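Local structure of maleylacetate reductase (Rhizobium, 3W5S) at residues L261-G266 and N344-P349. The protein catalyses the NADH-dependent reduction of maleylacetate to 3-oxoadipate, a step in the breakdown of gamma-resorcylate. Sequence-based numbering, arbitrary orientation.
Sequences LCHTLG and NPYWCP. With SO4 (sulfate ion), chain C.
His263 and Tyr346 meet through a single hydrogen bond. The phenol oxygen Tyr346 OH comes up to the edge of the imidazole, near its plane, and lies 2.7 Å from His263 ND1, which in turn sits near the plane of the phenol ring. At 169° the bond is nearly straight, and either partner could be the donor. The two side chains cross at about a right angle. Their rings approach through their edges without stacking, the centroids 5.7 Å apart and the planes turned 67° from each other. Besides the hydroxyl, the ring corner CE2 of Tyr346 comes within 3.6 Å of His263 ND1.

On the helix, chi1 of -61° turns CG of His263 away from the carbonyl carbon, which sends the imidazole out from the helix toward the loop. Its second nitrogen, NE2, donates to O2 of a sulfate ion at 2.8 Å through a moderately bent bond. The imidazole thus bridges phenol and anion, and bonds at both nitrogens limit its rotation. Tyr346 OH has a second partner in Thr158 OG1, on strand 155-160 of the two-stranded antiparallel sheet.

The sulfate, probably from the crystallisation liquor, is also bonded by Asn190, His273 and His277; a histidine-rich pocket of this kind recalls the metal site of iron-containing alcohol dehydrogenases. In the helical C-terminal domain, the contact ties helix 257-269 to the loop between helices 334-341 and 354-366, while Leu261 and Thr264 pack on helix 334-341 and Cys262 touches His277 of helix 273-289.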
# COMPACT_ATOMS: atom_id res chain seq x y z
N LEU A 261 -23.59 -10.89 -3.81
CA LEU A 261 -25.04 -10.70 -3.66
C LEU A 261 -25.44 -9.29 -4.09
O LEU A 261 -26.48 -9.11 -4.76
CB LEU A 261 -25.50 -10.96 -2.23
CG LEU A 261 -25.29 -12.40 -1.77
CD1 LEU A 261 -25.99 -12.61 -0.41
CD2 LEU A 261 -25.80 -13.41 -2.78
N CYS A 262 -24.63 -8.30 -3.75
CA CYS A 262 -24.94 -6.92 -4.17
C CYS A 262 -24.96 -6.82 -5.69
O CYS A 262 -25.85 -6.18 -6.27
CB CYS A 262 -23.94 -5.91 -3.61
SG CYS A 262 -24.10 -5.66 -1.83
N HIS A 263 -23.98 -7.41 -6.35
CA HIS A 263 -23.95 -7.35 -7.81
C HIS A 263 -25.10 -8.10 -8.46
O HIS A 263 -25.64 -7.66 -9.48
CB HIS A 263 -22.61 -7.85 -8.33
CG HIS A 263 -21.48 -7.02 -7.83
ND1 HIS A 263 -20.18 -7.46 -7.79
CD2 HIS A 263 -21.48 -5.80 -7.23
CE1 HIS A 263 -19.41 -6.52 -7.25
NE2 HIS A 263 -20.19 -5.51 -6.89
N THR A 264 -25.48 -9.23 -7.86
CA THR A 264 -26.56 -10.03 -8.39
C THR A 264 -27.88 -9.24 -8.32
O THR A 264 -28.56 -9.05 -9.34
CB THR A 264 -26.67 -11.33 -7.59
OG1 THR A 264 -25.47 -12.12 -7.77
CG2 THR A 264 -27.88 -12.14 -8.07
N LEU A 265 -28.24 -8.78 -7.13
CA LEU A 265 -29.52 -8.06 -6.95
C LEU A 265 -29.49 -6.70 -7.64
O LEU A 265 -30.44 -6.28 -8.30
CB LEU A 265 -29.78 -7.91 -5.46
CG LEU A 265 -30.40 -9.07 -4.67
CD1 LEU A 265 -29.66 -10.43 -4.71
CD2 LEU A 265 -30.48 -8.56 -3.24
N GLY A 266 -28.37 -5.99 -7.49
CA GLY A 266 -28.23 -4.66 -8.06
C GLY A 266 -28.45 -4.69 -9.55
O GLY A 266 -29.31 -3.97 -10.07
N ASN A 344 -21.00 -17.95 -11.41
CA ASN A 344 -19.76 -17.17 -11.30
C ASN A 344 -19.60 -16.59 -9.89
O ASN A 344 -19.50 -15.37 -9.71
CB ASN A 344 -19.75 -16.05 -12.36
CG ASN A 344 -19.78 -16.58 -13.77
OD1 ASN A 344 -18.83 -17.24 -14.22
ND2 ASN A 344 -20.86 -16.30 -14.49
N PRO A 345 -19.61 -17.46 -8.86
CA PRO A 345 -19.55 -16.97 -7.48
C PRO A 345 -18.21 -16.34 -7.13
O PRO A 345 -17.19 -16.62 -7.78
CB PRO A 345 -19.73 -18.25 -6.65
CG PRO A 345 -19.23 -19.33 -7.53
CD PRO A 345 -19.73 -18.93 -8.90
N TYR A 346 -18.21 -15.48 -6.12
CA TYR A 346 -16.93 -15.03 -5.57
C TYR A 346 -16.53 -15.96 -4.42
O TYR A 346 -17.40 -16.49 -3.72
CB TYR A 346 -16.98 -13.57 -5.09
CG TYR A 346 -17.52 -12.56 -6.08
CD1 TYR A 346 -17.54 -12.81 -7.45
CD2 TYR A 346 -17.97 -11.31 -5.64
CE1 TYR A 346 -18.06 -11.87 -8.35
CE2 TYR A 346 -18.47 -10.36 -6.53
CZ TYR A 346 -18.52 -10.65 -7.87
OH TYR A 346 -19.03 -9.75 -8.78
N TRP A 347 -15.22 -16.16 -4.24
CA TRP A 347 -14.73 -17.02 -3.16
C TRP A 347 -15.21 -16.57 -1.79
O TRP A 347 -15.23 -15.38 -1.50
CB TRP A 347 -13.20 -17.07 -3.18
CG TRP A 347 -12.59 -18.09 -2.27
CD1 TRP A 347 -12.25 -19.37 -2.59
CD2 TRP A 347 -12.23 -17.92 -0.88
NE1 TRP A 347 -11.70 -20.01 -1.51
CE2 TRP A 347 -11.68 -19.15 -0.44
CE3 TRP A 347 -12.34 -16.86 0.03
CZ2 TRP A 347 -11.22 -19.34 0.88
CZ3 TRP A 347 -11.86 -17.05 1.35
CH2 TRP A 347 -11.32 -18.28 1.75
N CYS A 348 -15.53 -17.54 -0.94
CA CYS A 348 -16.00 -17.30 0.44
C CYS A 348 -15.41 -18.36 1.39
O CYS A 348 -15.30 -19.53 1.01
CB CYS A 348 -17.52 -17.41 0.46
SG CYS A 348 -18.28 -16.84 2.02
N PRO A 349 -15.03 -17.99 2.63
CA PRO A 349 -14.50 -18.98 3.58
C PRO A 349 -15.54 -19.99 4.06
O PRO A 349 -15.16 -21.03 4.60
CB PRO A 349 -13.95 -18.13 4.75
CG PRO A 349 -14.53 -16.80 4.59
CD PRO A 349 -14.90 -16.61 3.14
S SO4 C . -19.15 -2.18 -5.50
O1 SO4 C . -17.76 -2.62 -5.22
O2 SO4 C . -20.07 -3.27 -5.27
O3 SO4 C . -19.50 -1.07 -4.62
O4 SO4 C . -19.24 -1.85 -6.91